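Local coordinates for protein lovastatin nonaketide synthase, polyketide synthase component (Aspergillus terreus, PDB 7CPX) that assembles dihydromonacolin L, the polyketide precursor of lovastatin, from nine malonyl-CoA units as a homodimeric multidomain synthase working with LovC, at residues D264-V269 against E446-P451; I270-V275 against Y300-L305; P287-Q292 against E331-A336; E311-F316 against A354-G359; F382-G387 against T416-L421. The protein carries 2 engineered substitutions. All blocks are in the same frame, centred on the assembly; numbering follows the deposited sequence.

All five contacts lie in the ketosynthase domain. Contact 1 spans the rest: it opens at 264-269 and closes last, at 446-451, joining strand 268-277 to the end of strand 439-446. Contact 2 starts next along the same strand and closes on the end of helix 289-302. Contact 3 begins at 287-292, inside that loop, and closes at 331-336, outside it, so contacts 2 and 3 cross. Contact 4, from 311-316 to 354-359, crosses contact 3 in turn and pairs two parallel strands of the central sheet. Contact 5 follows in series, tying helix 369-386 to 416-421; Q315 and W418 join contacts 4 and 5.

Contact 1. Residues D264-V269 against E446-P451; sequences DTIECV and EEYMEP
V269 and E446 face each other as an antiparallel hydrogen-bonded pair with their CA atoms 5.1 Å apart, near the end of strand 439-446. V269 N donates to E446 O at 2.9 Å with an angle of 158° at the hydrogen, and E446 N returns a more bent bond to V269 O at 2.8 Å. Next to this pair, C268 CB rests on E446 O. Beyond it the side chains of I266 and Y448 take over. With CG anti to the backbone N (chi1 175°), Y448 brings its ring round to I266, and the two side chains cross at about a right angle: I266 CD1 sits over the centre of one face, 3.5 Å from the centroid and 8° off the normal, a CH-pi contact. The other branch, I266 CG2, packs on Y448 CB at 3.4 Å. V269 CG2 approaches obliquely and reaches Y448 CB at 4.2 Å. Over the opposite face of the ring lies the backbone N of E450. L256 and L260 of helix 256-261 touch both I266 and Y448, while E267 and C268 form a classic beta bulge against V13. The buried carboxylate of E446 is gripped through OE2 by R428 and R271, so it probably stays ionised; the chemistry is divided, with backbone bonds and charge pairs at E446 and an apolar cluster closing the end of the pairing.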
# COMPACT_ATOMS: atom_id res chain seq x y z
N ASP A 264 23.21 -48.93 27.92
CA ASP A 264 22.88 -47.51 27.90
C ASP A 264 22.31 -47.10 29.25
O ASP A 264 21.37 -47.72 29.75
CB ASP A 264 21.87 -47.21 26.79
CG ASP A 264 22.39 -47.56 25.42
OD1 ASP A 264 23.62 -47.47 25.20
OD2 ASP A 264 21.57 -47.93 24.55
N THR A 265 22.89 -46.05 29.83
CA THR A 265 22.37 -45.53 31.09
C THR A 265 20.93 -45.10 30.93
O THR A 265 20.57 -44.45 29.94
CB THR A 265 23.23 -44.36 31.58
OG1 THR A 265 24.55 -44.83 31.89
CG2 THR A 265 22.61 -43.73 32.82
N ILE A 266 20.10 -45.45 31.89
CA ILE A 266 18.66 -45.28 31.79
C ILE A 266 18.23 -44.05 32.58
O ILE A 266 18.62 -43.87 33.74
CB ILE A 266 17.93 -46.54 32.29
CG1 ILE A 266 18.09 -47.66 31.26
CG2 ILE A 266 16.47 -46.22 32.57
CD1 ILE A 266 17.68 -49.03 31.76
N GLU A 267 17.41 -43.21 31.95
CA GLU A 267 16.81 -42.08 32.63
C GLU A 267 15.51 -42.47 33.32
O GLU A 267 15.24 -42.04 34.44
CB GLU A 267 16.55 -40.94 31.64
CG GLU A 267 17.81 -40.32 31.06
CD GLU A 267 17.53 -39.05 30.29
OE1 GLU A 267 16.34 -38.75 30.05
OE2 GLU A 267 18.50 -38.34 29.93
N CYS A 268 14.68 -43.28 32.66
CA CYS A 268 13.46 -43.77 33.30
C CYS A 268 12.90 -44.90 32.45
O CYS A 268 13.47 -45.26 31.42
CB CYS A 268 12.43 -42.66 33.48
SG CYS A 268 11.78 -41.98 31.95
N VAL A 269 11.78 -45.45 32.90
CA VAL A 269 11.12 -46.57 32.23
C VAL A 269 9.69 -46.14 31.92
O VAL A 269 8.87 -45.97 32.82
CB VAL A 269 11.14 -47.84 33.09
CG1 VAL A 269 10.05 -48.79 32.64
CG2 VAL A 269 12.49 -48.51 33.01
N GLU A 446 8.31 -44.83 35.37
CA GLU A 446 8.83 -45.36 36.61
C GLU A 446 10.33 -45.16 36.64
O GLU A 446 10.97 -44.93 35.61
CB GLU A 446 8.48 -46.84 36.78
CG GLU A 446 7.00 -47.15 36.74
CD GLU A 446 6.71 -48.63 36.88
OE1 GLU A 446 7.66 -49.43 36.84
OE2 GLU A 446 5.52 -48.99 37.05
N GLU A 447 10.89 -45.23 37.85
CA GLU A 447 12.34 -45.23 37.98
C GLU A 447 12.89 -46.59 37.57
O GLU A 447 12.27 -47.63 37.85
CB GLU A 447 12.75 -44.90 39.41
CG GLU A 447 12.43 -46.00 40.42
CD GLU A 447 12.95 -45.68 41.81
OE1 GLU A 447 14.00 -45.01 41.91
OE2 GLU A 447 12.32 -46.12 42.79
N TYR A 448 14.04 -46.60 36.92
CA TYR A 448 14.71 -47.85 36.63
C TYR A 448 15.39 -48.35 37.90
O TYR A 448 16.25 -47.67 38.46
CB TYR A 448 15.72 -47.69 35.50
CG TYR A 448 16.52 -48.94 35.25
CD1 TYR A 448 15.88 -50.15 34.98
CD2 TYR A 448 17.90 -48.93 35.30
CE1 TYR A 448 16.60 -51.30 34.76
CE2 TYR A 448 18.63 -50.08 35.08
CZ TYR A 448 17.98 -51.26 34.81
OH TYR A 448 18.70 -52.41 34.59
N MET A 449 14.99 -49.54 38.35
CA MET A 449 15.41 -50.03 39.66
C MET A 449 16.90 -50.34 39.72
O MET A 449 17.46 -50.41 40.82
CB MET A 449 14.60 -51.28 40.02
CG MET A 449 13.11 -51.02 40.13
SD MET A 449 12.60 -50.52 41.79
CE MET A 449 12.68 -52.10 42.64
N GLU A 450 17.55 -50.53 38.57
CA GLU A 450 18.97 -50.87 38.52
C GLU A 450 19.28 -52.07 39.42
O GLU A 450 20.14 -51.98 40.30
CB GLU A 450 19.82 -49.67 38.91
CG GLU A 450 19.67 -48.47 37.99
CD GLU A 450 20.46 -47.27 38.47
OE1 GLU A 450 21.14 -47.38 39.51
OE2 GLU A 450 20.40 -46.22 37.80
N PRO A 451 18.60 -53.21 39.21
CA PRO A 451 18.85 -54.39 40.04
C PRO A 451 20.17 -55.08 39.70
O PRO A 451 20.94 -55.38 40.62
CB PRO A 451 17.67 -55.30 39.71
CG PRO A 451 17.29 -54.92 38.32
CD PRO A 451 17.55 -53.45 38.21

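Contact 2. Residues I270-V275 against Y300-L305; sequences IRETGV and YAQAGL
A303 is the tight point, wedged against R271 and E272. R271 grips A303 O side-on with two nitrogens, NE at 2.8 Å and NH2 at 2.7 Å, both from the same face of its carbonyl plane. The extended arginine, with CG anti to the backbone N (chi1 176°), carries the guanidinium out to this carbonyl, and L305 CD2 lies over one face of the group, 3.1 Å above its plane and toward the rim. A303 CB packs on E272 CB at 3.6 Å and on R271 CG and NE. The carbonyl lies just before G304, where a Schellman motif closes the helix, and the arginine's charge probably favours this helix end. On the looser side Q302 is partly exposed and G304 exposed. There Q302 NE2 donates to E272 OE2 with amide and carboxylate planes 88° apart, although the separation is too short to trust; E272 OE1 also pairs with R196. A classic beta bulge at R271 and E272, opposite I444, turns both side chains toward the helix. Helix 183-196 packs on the other side of the strand, while helix 289-302 belongs to the crossover from strand 268-277 to strand 316-318, passing over strands 439-446 and 428-435.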
# COMPACT_ATOMS: atom_id res chain seq x y z
N ILE A 270 9.39 -45.99 30.63
CA ILE A 270 8.02 -45.79 30.17
C ILE A 270 7.37 -47.18 30.15
O ILE A 270 7.55 -47.94 29.20
CB ILE A 270 7.96 -45.11 28.81
CG1 ILE A 270 8.70 -43.77 28.87
CG2 ILE A 270 6.52 -44.90 28.38
CD1 ILE A 270 8.75 -43.04 27.55
N ARG A 271 6.64 -47.51 31.21
CA ARG A 271 6.02 -48.82 31.32
C ARG A 271 4.90 -48.98 30.30
O ARG A 271 4.76 -50.04 29.68
CB ARG A 271 5.50 -49.02 32.74
CG ARG A 271 4.75 -50.32 32.95
CD ARG A 271 4.55 -50.57 34.44
NE ARG A 271 3.85 -51.83 34.70
CZ ARG A 271 3.83 -52.44 35.87
NH1 ARG A 271 4.49 -51.96 36.92
NH2 ARG A 271 3.14 -53.57 36.01
N GLU A 272 4.09 -47.94 30.12
CA GLU A 272 2.98 -48.00 29.19
C GLU A 272 2.60 -46.58 28.79
O GLU A 272 2.75 -45.64 29.57
CB GLU A 272 1.77 -48.72 29.81
CG GLU A 272 0.61 -48.93 28.85
CD GLU A 272 0.96 -49.87 27.72
OE1 GLU A 272 2.03 -50.51 27.77
OE2 GLU A 272 0.16 -49.97 26.76
N THR A 273 2.11 -46.44 27.56
CA THR A 273 1.70 -45.14 27.03
C THR A 273 0.45 -45.35 26.19
O THR A 273 0.53 -45.70 25.01
CB THR A 273 2.81 -44.50 26.21
OG1 THR A 273 4.03 -44.50 26.97
CG2 THR A 273 2.45 -43.07 25.84
N GLY A 274 -0.71 -45.13 26.81
CA GLY A 274 -1.97 -45.22 26.10
C GLY A 274 -2.37 -43.89 25.50
O GLY A 274 -2.00 -42.82 26.00
N VAL A 275 -3.13 -43.95 24.42
CA VAL A 275 -3.65 -42.77 23.74
C VAL A 275 -5.13 -43.00 23.48
O VAL A 275 -5.52 -44.03 22.92
CB VAL A 275 -2.91 -42.48 22.43
CG1 VAL A 275 -3.48 -41.25 21.76
CG2 VAL A 275 -1.43 -42.29 22.70
N TYR A 300 -3.24 -48.14 32.60
CA TYR A 300 -2.80 -48.91 33.75
C TYR A 300 -3.09 -50.39 33.57
O TYR A 300 -2.28 -51.24 33.96
CB TYR A 300 -3.45 -48.37 35.03
CG TYR A 300 -2.69 -47.22 35.64
CD1 TYR A 300 -2.89 -45.92 35.19
CD2 TYR A 300 -1.77 -47.42 36.65
CE1 TYR A 300 -2.20 -44.86 35.74
CE2 TYR A 300 -1.08 -46.37 37.21
CZ TYR A 300 -1.29 -45.09 36.75
OH TYR A 300 -0.61 -44.04 37.30
N ALA A 301 -4.24 -50.72 32.99
CA ALA A 301 -4.56 -52.13 32.73
C ALA A 301 -3.56 -52.74 31.76
O ALA A 301 -3.10 -53.87 31.95
CB ALA A 301 -5.98 -52.25 32.19
N GLN A 302 -3.21 -52.00 30.70
CA GLN A 302 -2.23 -52.50 29.74
C GLN A 302 -0.87 -52.69 30.41
O GLN A 302 -0.14 -53.64 30.09
CB GLN A 302 -2.12 -51.53 28.56
CG GLN A 302 -3.37 -51.46 27.71
CD GLN A 302 -3.40 -50.24 26.80
OE1 GLN A 302 -4.47 -49.82 26.36
NE2 GLN A 302 -2.24 -49.68 26.50
N ALA A 303 -0.52 -51.80 31.33
CA ALA A 303 0.73 -51.92 32.07
C ALA A 303 0.70 -53.06 33.08
O ALA A 303 1.74 -53.36 33.68
CB ALA A 303 1.03 -50.61 32.81
N GLY A 304 -0.45 -53.70 33.28
CA GLY A 304 -0.58 -54.68 34.33
C GLY A 304 -0.74 -54.08 35.71
O GLY A 304 -0.44 -54.75 36.70
N LEU A 305 -1.19 -52.83 35.79
CA LEU A 305 -1.31 -52.10 37.04
C LEU A 305 -2.78 -51.96 37.41
O LEU A 305 -3.59 -51.55 36.58
CB LEU A 305 -0.66 -50.73 36.93
CG LEU A 305 0.86 -50.72 36.79
CD1 LEU A 305 1.36 -49.32 36.50
CD2 LEU A 305 1.51 -51.27 38.04

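Contact 3. Residues P287-Q292 against E331-A336; sequences PNHSAQ and EAEAIA
H289 and E333 meet because of their torsions: H289 holds CG between its backbone N and carbonyl carbon (chi1 67°), whereas E333 sends CG anti to its N (chi1 179°) and continues extended. These bring the two side chains together, and the carboxylate lies nearly flat over the imidazole, planes 13° apart. E333 OE2 sits 2.9 Å above the ring, offset toward the rim at CD2 and NE2. This is a stack and not a hydrogen bond, since the approach to NE2 comes from above the ring; ND1 is bonded instead to Q330 OE1. A positive charge on the imidazole, if present, would favour the stacked carboxylate. The other face of the ring has N288 OD1 and S290 CB near its rim. Beside this pair the backbones come close, with the CA atoms of H289 and A334 4.5 Å apart, an approach that the small side chain of A334 permits. A334 CB touches H289 O at 3.1 Å and Q292 CB at 3.5 Å. Further on, Q292 OE1 reaches E331 CA at 3.3 Å. N288 is the N-cap of helix 289-302, its OD1 taking weak bonds from S290 N and A291 N. E331 OE1 accepts a hydrogen bond from G321 N, next to H320, a predicted active-site histidine. The arrangement is a close helix-helix contact of the thiolase fold, bordering the predicted ketosynthase active site.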
# COMPACT_ATOMS: atom_id res chain seq x y z
N PRO A 287 -12.23 -30.62 26.64
CA PRO A 287 -11.82 -31.98 26.98
C PRO A 287 -12.92 -32.72 27.73
O PRO A 287 -13.84 -32.13 28.29
CB PRO A 287 -10.59 -31.77 27.87
CG PRO A 287 -10.81 -30.44 28.48
CD PRO A 287 -11.53 -29.62 27.45
N ASN A 288 -12.81 -34.05 27.72
CA ASN A 288 -13.78 -34.92 28.36
C ASN A 288 -13.12 -35.62 29.54
O ASN A 288 -12.11 -36.30 29.37
CB ASN A 288 -14.33 -35.95 27.37
CG ASN A 288 -15.49 -36.75 27.92
OD1 ASN A 288 -15.57 -36.99 29.13
ND2 ASN A 288 -16.40 -37.15 27.05
N HIS A 289 -13.70 -35.44 30.73
CA HIS A 289 -13.16 -36.11 31.91
C HIS A 289 -13.34 -37.62 31.81
O HIS A 289 -12.45 -38.38 32.21
CB HIS A 289 -13.84 -35.58 33.17
CG HIS A 289 -15.29 -35.92 33.27
ND1 HIS A 289 -16.28 -35.13 32.72
CD2 HIS A 289 -15.93 -36.97 33.84
CE1 HIS A 289 -17.46 -35.68 32.96
NE2 HIS A 289 -17.28 -36.80 33.64
N SER A 290 -14.48 -38.07 31.28
CA SER A 290 -14.72 -39.50 31.16
C SER A 290 -13.71 -40.14 30.21
O SER A 290 -13.19 -41.23 30.49
CB SER A 290 -16.14 -39.75 30.66
OG SER A 290 -16.40 -41.14 30.51
N ALA A 291 -13.42 -39.48 29.09
CA ALA A 291 -12.47 -40.03 28.14
C ALA A 291 -11.08 -40.15 28.76
O ALA A 291 -10.39 -41.16 28.57
CB ALA A 291 -12.42 -39.16 26.88
N GLN A 292 -10.65 -39.13 29.50
CA GLN A 292 -9.33 -39.17 30.12
C GLN A 292 -9.27 -40.21 31.23
O GLN A 292 -8.25 -40.88 31.41
CB GLN A 292 -8.97 -37.78 30.64
CG GLN A 292 -8.88 -36.74 29.55
CD GLN A 292 -8.88 -35.32 30.09
OE1 GLN A 292 -8.83 -35.11 31.30
NE2 GLN A 292 -8.94 -34.35 29.19
N GLU A 331 -9.85 -32.46 33.72
CA GLU A 331 -8.68 -33.29 34.01
C GLU A 331 -8.65 -33.72 35.46
O GLU A 331 -8.32 -34.88 35.77
CB GLU A 331 -7.41 -32.52 33.66
CG GLU A 331 -6.14 -33.31 33.90
CD GLU A 331 -4.91 -32.60 33.40
OE1 GLU A 331 -4.94 -31.36 33.30
OE2 GLU A 331 -3.92 -33.29 33.09
N ALA A 332 -8.98 -32.81 36.38
CA ALA A 332 -8.99 -33.17 37.79
C ALA A 332 -10.04 -34.25 38.06
O ALA A 332 -9.78 -35.20 38.81
CB ALA A 332 -9.26 -31.94 38.65
N GLU A 333 -11.22 -34.12 37.46
CA GLU A 333 -12.25 -35.13 37.63
C GLU A 333 -11.79 -36.47 37.07
O GLU A 333 -12.02 -37.52 37.68
CB GLU A 333 -13.54 -34.68 36.94
CG GLU A 333 -14.67 -35.69 37.03
CD GLU A 333 -15.98 -35.13 36.50
OE1 GLU A 333 -15.99 -33.97 36.05
OE2 GLU A 333 -16.99 -35.86 36.53
N ALA A 334 -11.15 -36.45 35.90
CA ALA A 334 -10.66 -37.70 35.31
C ALA A 334 -9.64 -38.36 36.21
O ALA A 334 -9.70 -39.57 36.45
CB ALA A 334 -10.06 -37.42 33.93
N ILE A 335 -8.70 -37.58 36.74
CA ILE A 335 -7.67 -38.14 37.62
C ILE A 335 -8.31 -38.73 38.87
O ILE A 335 -7.99 -39.85 39.28
CB ILE A 335 -6.63 -37.06 37.97
CG1 ILE A 335 -5.87 -36.64 36.71
CG2 ILE A 335 -5.66 -37.57 39.01
CD1 ILE A 335 -4.96 -35.46 36.91
N ALA A 336 -9.23 -37.98 39.49
CA ALA A 336 -9.85 -38.45 40.72
C ALA A 336 -10.65 -39.72 40.48
O ALA A 336 -10.57 -40.66 41.27
CB ALA A 336 -10.74 -37.35 41.30

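Contact 4. Residues E311-F316 against A354-G359; sequences EDRCQF and APLFVG
F316 and F357 form a parallel bridge, CA to CA 4.7 Å, and one backbone hydrogen bond holds it. F357 N donates to Q315 O at 3.1 Å with an angle of 135° at the hydrogen. F357 O then faces F316 CA at 3.3 Å in a CA-H...O contact, and the pairing runs on through G359 and F317. The apolar contacts of L356 are made by its CD1, which reaches C314 SG and R313 CG, each at 4.2 Å; separately, L356 CG rests against the carbonyl O of C314 at 3.4 Å. F339 of helix 327-339 covers the same group. The aromatic side chains meet mainly backbone: the F316 ring comes obliquely to F357 O and G359 O. Its CG, anti to the backbone N (chi1 177°), starts the ring toward 357-359; CZ is 3.3 Å from G359 O, and CD1 is 4.1 Å from F357 CB. The ring of F357 leads away, but Q315 O lies at its edge, in the ring plane. Polar groups of 311-316 find partners outside 354-359: Q315 leaves its backbone away from that segment, and its OE1 accepts from W418 NE1 and R428 N, while the carbonyls of E311 and R313 both bond R428 NH1. Strands 316-318 and 356-358, with helix 327-339 between them, make a beta-alpha-beta unit of the thiolase fold; soon after the first strand comes H320, predicted to be catalytic.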
# COMPACT_ATOMS: atom_id res chain seq x y z
N GLU A 311 -0.32 -49.62 45.50
CA GLU A 311 0.98 -50.12 45.07
C GLU A 311 1.16 -49.96 43.57
O GLU A 311 2.22 -49.54 43.10
CB GLU A 311 1.15 -51.58 45.48
CG GLU A 311 0.90 -51.85 46.95
CD GLU A 311 1.13 -53.30 47.33
OE1 GLU A 311 1.42 -54.11 46.42
OE2 GLU A 311 1.02 -53.63 48.53
N ASP A 312 0.12 -50.30 42.80
CA ASP A 312 0.16 -50.14 41.35
C ASP A 312 -0.13 -48.71 40.91
O ASP A 312 -0.03 -48.42 39.72
CB ASP A 312 -0.85 -51.09 40.71
CG ASP A 312 -0.46 -52.55 40.86
OD1 ASP A 312 0.62 -52.82 41.43
OD2 ASP A 312 -1.23 -53.42 40.41
N ARG A 313 -0.49 -47.83 41.84
CA ARG A 313 -0.81 -46.45 41.52
C ARG A 313 0.46 -45.65 41.25
O ARG A 313 1.58 -46.09 41.53
CB ARG A 313 -1.58 -45.82 42.67
CG ARG A 313 -2.58 -44.75 42.26
CD ARG A 313 -4.01 -45.27 42.27
NE ARG A 313 -4.35 -45.94 43.52
CZ ARG A 313 -4.51 -45.32 44.68
NH1 ARG A 313 -4.37 -44.01 44.79
NH2 ARG A 313 -4.83 -46.04 45.76
N CYS A 314 0.28 -44.45 40.70
CA CYS A 314 1.37 -43.52 40.50
C CYS A 314 1.32 -42.44 41.58
O CYS A 314 0.27 -41.82 41.79
CB CYS A 314 1.31 -42.88 39.11
SG CYS A 314 -0.24 -42.02 38.76
N GLN A 315 2.45 -42.22 42.25
CA GLN A 315 2.51 -41.24 43.33
C GLN A 315 2.57 -39.82 42.80
O GLN A 315 2.23 -38.88 43.54
CB GLN A 315 3.72 -41.51 44.22
CG GLN A 315 3.76 -42.92 44.79
CD GLN A 315 4.33 -43.93 43.81
OE1 GLN A 315 5.43 -43.76 43.28
NE2 GLN A 315 3.58 -44.99 43.54
N PHE A 316 3.00 -39.63 41.56
CA PHE A 316 3.02 -38.33 40.91
C PHE A 316 2.27 -38.42 39.59
O PHE A 316 2.24 -39.48 38.96
CB PHE A 316 4.46 -37.84 40.68
CG PHE A 316 4.55 -36.53 39.96
CD1 PHE A 316 3.97 -35.39 40.48
CD2 PHE A 316 5.22 -36.44 38.75
CE1 PHE A 316 4.06 -34.18 39.82
CE2 PHE A 316 5.31 -35.24 38.08
CZ PHE A 316 4.73 -34.11 38.61
N ALA A 354 -1.41 -40.77 51.99
CA ALA A 354 -0.74 -39.74 51.21
C ALA A 354 -1.54 -39.42 49.95
O ALA A 354 -2.13 -40.32 49.35
CB ALA A 354 0.67 -40.19 50.84
N PRO A 355 -1.59 -38.16 49.53
CA PRO A 355 -2.32 -37.81 48.32
C PRO A 355 -1.53 -38.15 47.06
O PRO A 355 -0.31 -38.36 47.09
CB PRO A 355 -2.53 -36.30 48.45
CG PRO A 355 -1.33 -35.85 49.20
CD PRO A 355 -0.98 -36.97 50.16
N LEU A 356 -2.25 -38.19 45.95
CA LEU A 356 -1.64 -38.40 44.64
C LEU A 356 -1.23 -37.04 44.09
O LEU A 356 -2.07 -36.26 43.63
CB LEU A 356 -2.61 -39.11 43.70
CG LEU A 356 -2.10 -39.43 42.29
CD1 LEU A 356 -2.91 -40.56 41.69
CD2 LEU A 356 -2.16 -38.21 41.39
N PHE A 357 0.07 -36.75 44.15
CA PHE A 357 0.57 -35.45 43.72
C PHE A 357 0.33 -35.25 42.23
O PHE A 357 0.62 -36.14 41.42
CB PHE A 357 2.05 -35.31 44.05
CG PHE A 357 2.34 -35.19 45.51
CD1 PHE A 357 2.51 -36.31 46.30
CD2 PHE A 357 2.44 -33.94 46.10
CE1 PHE A 357 2.78 -36.19 47.65
CE2 PHE A 357 2.71 -33.82 47.45
CZ PHE A 357 2.88 -34.94 48.23
N VAL A 358 -0.18 -34.08 41.87
CA VAL A 358 -0.44 -33.72 40.48
C VAL A 358 0.26 -32.40 40.20
O VAL A 358 0.02 -31.40 40.89
CB VAL A 358 -1.95 -33.60 40.19
CG1 VAL A 358 -2.20 -33.52 38.70
CG2 VAL A 358 -2.71 -34.77 40.80
N GLY A 359 1.14 -32.40 39.20
CA GLY A 359 1.86 -31.19 38.85
C GLY A 359 2.25 -31.13 37.39
O GLY A 359 2.90 -32.03 36.87

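Contact 5. Residues F382-G387 against T416-L421; sequences FAVRHG and TQWPAL
W418 brings the six-membered ring of its indole to the end of helix 369-386, where A383, V384 and G387 meet it obliquely: CZ3 is 3.8 Å from A383 CB, CH2 is 4.1 Å from V384 CG2, and CE3 is 3.8 Å from G387 C. At the other end of the indole, W418 NE1 donates to Q315 OE1. On the other side of this helix end H386 NE2 lies over the centre of the R385 guanidinium, 3.8 Å above its plane, with F382 CE1 at the edge of that group. The H386 ring is itself stacked on W31. CG anti to the backbone N (chi1 -150°) turns the indole of W418 toward A383 and V384. One backbone bond completes the contact: W418 N donates to G387 O at 2.9 Å, and W418 CB packs against the same oxygen at 3.4 Å. G387 leaves the helix with positive phi (62°), and its carbonyl O faces W418 N. V384 O accepts from R427, which also touches the W418 side chain. Just past G387, strand 388-389 pairs with 416-417 through T416 and I389. The contact thus fastens a helix C terminus to a small antiparallel two-stranded sheet, away from the predicted catalytic residues of the ketosynthase.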
# COMPACT_ATOMS: atom_id res chain seq x y z
N PHE A 382 12.63 -37.09 35.18
CA PHE A 382 13.63 -36.63 36.13
C PHE A 382 13.15 -36.86 37.56
O PHE A 382 13.85 -37.47 38.38
CB PHE A 382 13.94 -35.15 35.90
CG PHE A 382 14.36 -34.83 34.50
CD1 PHE A 382 15.07 -35.74 33.74
CD2 PHE A 382 14.03 -33.61 33.93
CE1 PHE A 382 15.44 -35.44 32.45
CE2 PHE A 382 14.40 -33.30 32.64
CZ PHE A 382 15.11 -34.22 31.90
N ALA A 383 11.93 -36.41 37.85
CA ALA A 383 11.34 -36.63 39.16
C ALA A 383 11.51 -38.08 39.59
O ALA A 383 12.14 -38.37 40.61
CB ALA A 383 9.87 -36.24 39.14
N VAL A 384 10.97 -39.00 38.80
CA VAL A 384 10.97 -40.40 39.22
C VAL A 384 12.39 -40.91 39.35
O VAL A 384 12.66 -41.81 40.15
CB VAL A 384 10.14 -41.25 38.24
CG1 VAL A 384 11.01 -41.83 37.14
CG2 VAL A 384 9.42 -42.37 38.99
N ARG A 385 13.33 -40.35 38.58
CA ARG A 385 14.72 -40.78 38.70
C ARG A 385 15.38 -40.20 39.94
O ARG A 385 16.25 -40.85 40.54
CB ARG A 385 15.50 -40.37 37.45
CG ARG A 385 16.99 -40.67 37.53
CD ARG A 385 17.61 -40.80 36.15
NE ARG A 385 17.45 -39.59 35.36
CZ ARG A 385 18.41 -38.72 35.09
NH1 ARG A 385 19.65 -38.90 35.53
NH2 ARG A 385 18.13 -37.65 34.36
N HIS A 386 14.98 -39.00 40.35
CA HIS A 386 15.59 -38.33 41.49
C HIS A 386 14.74 -38.40 42.75
O HIS A 386 15.13 -37.85 43.78
CB HIS A 386 15.86 -36.86 41.14
CG HIS A 386 16.70 -36.68 39.92
ND1 HIS A 386 17.99 -37.14 39.83
CD2 HIS A 386 16.43 -36.10 38.73
CE1 HIS A 386 18.48 -36.85 38.63
NE2 HIS A 386 17.55 -36.21 37.95
N GLY A 387 13.59 -39.08 42.70
CA GLY A 387 12.76 -39.22 43.87
C GLY A 387 12.24 -37.91 44.43
O GLY A 387 11.90 -37.85 45.61
N THR A 416 8.97 -31.71 46.86
CA THR A 416 8.57 -32.68 47.86
C THR A 416 9.23 -34.02 47.60
O THR A 416 9.28 -34.49 46.45
CB THR A 416 7.05 -32.86 47.86
OG1 THR A 416 6.42 -31.58 48.01
CG2 THR A 416 6.61 -33.77 48.99
N GLN A 417 9.75 -34.63 48.66
CA GLN A 417 10.32 -35.96 48.55
C GLN A 417 9.24 -36.97 48.17
O GLN A 417 8.07 -36.81 48.51
CB GLN A 417 10.99 -36.37 49.86
CG GLN A 417 11.69 -37.71 49.81
CD GLN A 417 12.43 -38.03 51.09
OE1 GLN A 417 12.42 -37.25 52.04
NE2 GLN A 417 13.07 -39.20 51.13
N TRP A 418 9.65 -38.01 47.47
CA TRP A 418 8.69 -38.97 46.96
C TRP A 418 7.97 -39.66 48.12
O TRP A 418 8.60 -39.97 49.14
CB TRP A 418 9.37 -40.01 46.07
CG TRP A 418 8.48 -40.55 45.00
CD1 TRP A 418 7.70 -41.66 45.07
CD2 TRP A 418 8.28 -40.00 43.70
NE1 TRP A 418 7.02 -41.84 43.89
CE2 TRP A 418 7.36 -40.83 43.03
CE3 TRP A 418 8.79 -38.88 43.03
CZ2 TRP A 418 6.94 -40.58 41.73
CZ3 TRP A 418 8.38 -38.64 41.74
CH2 TRP A 418 7.46 -39.48 41.10
N PRO A 419 6.67 -39.92 48.00
CA PRO A 419 5.96 -40.62 49.08
C PRO A 419 6.54 -42.01 49.31
O PRO A 419 7.07 -42.65 48.40
CB PRO A 419 4.52 -40.69 48.57
CG PRO A 419 4.40 -39.56 47.62
CD PRO A 419 5.74 -39.43 46.97
N ALA A 420 6.42 -42.47 50.55
CA ALA A 420 6.92 -43.79 50.91
C ALA A 420 6.27 -44.86 50.04
O ALA A 420 5.08 -44.78 49.73
CB ALA A 420 6.65 -44.07 52.39
N LEU A 421 7.06 -45.85 49.65
CA LEU A 421 6.61 -46.90 48.76
C LEU A 421 6.84 -48.27 49.38
O LEU A 421 7.72 -48.43 50.23
CB LEU A 421 7.35 -46.85 47.42
CG LEU A 421 7.37 -45.49 46.71
CD1 LEU A 421 8.18 -45.58 45.44
CD2 LEU A 421 5.96 -45.03 46.41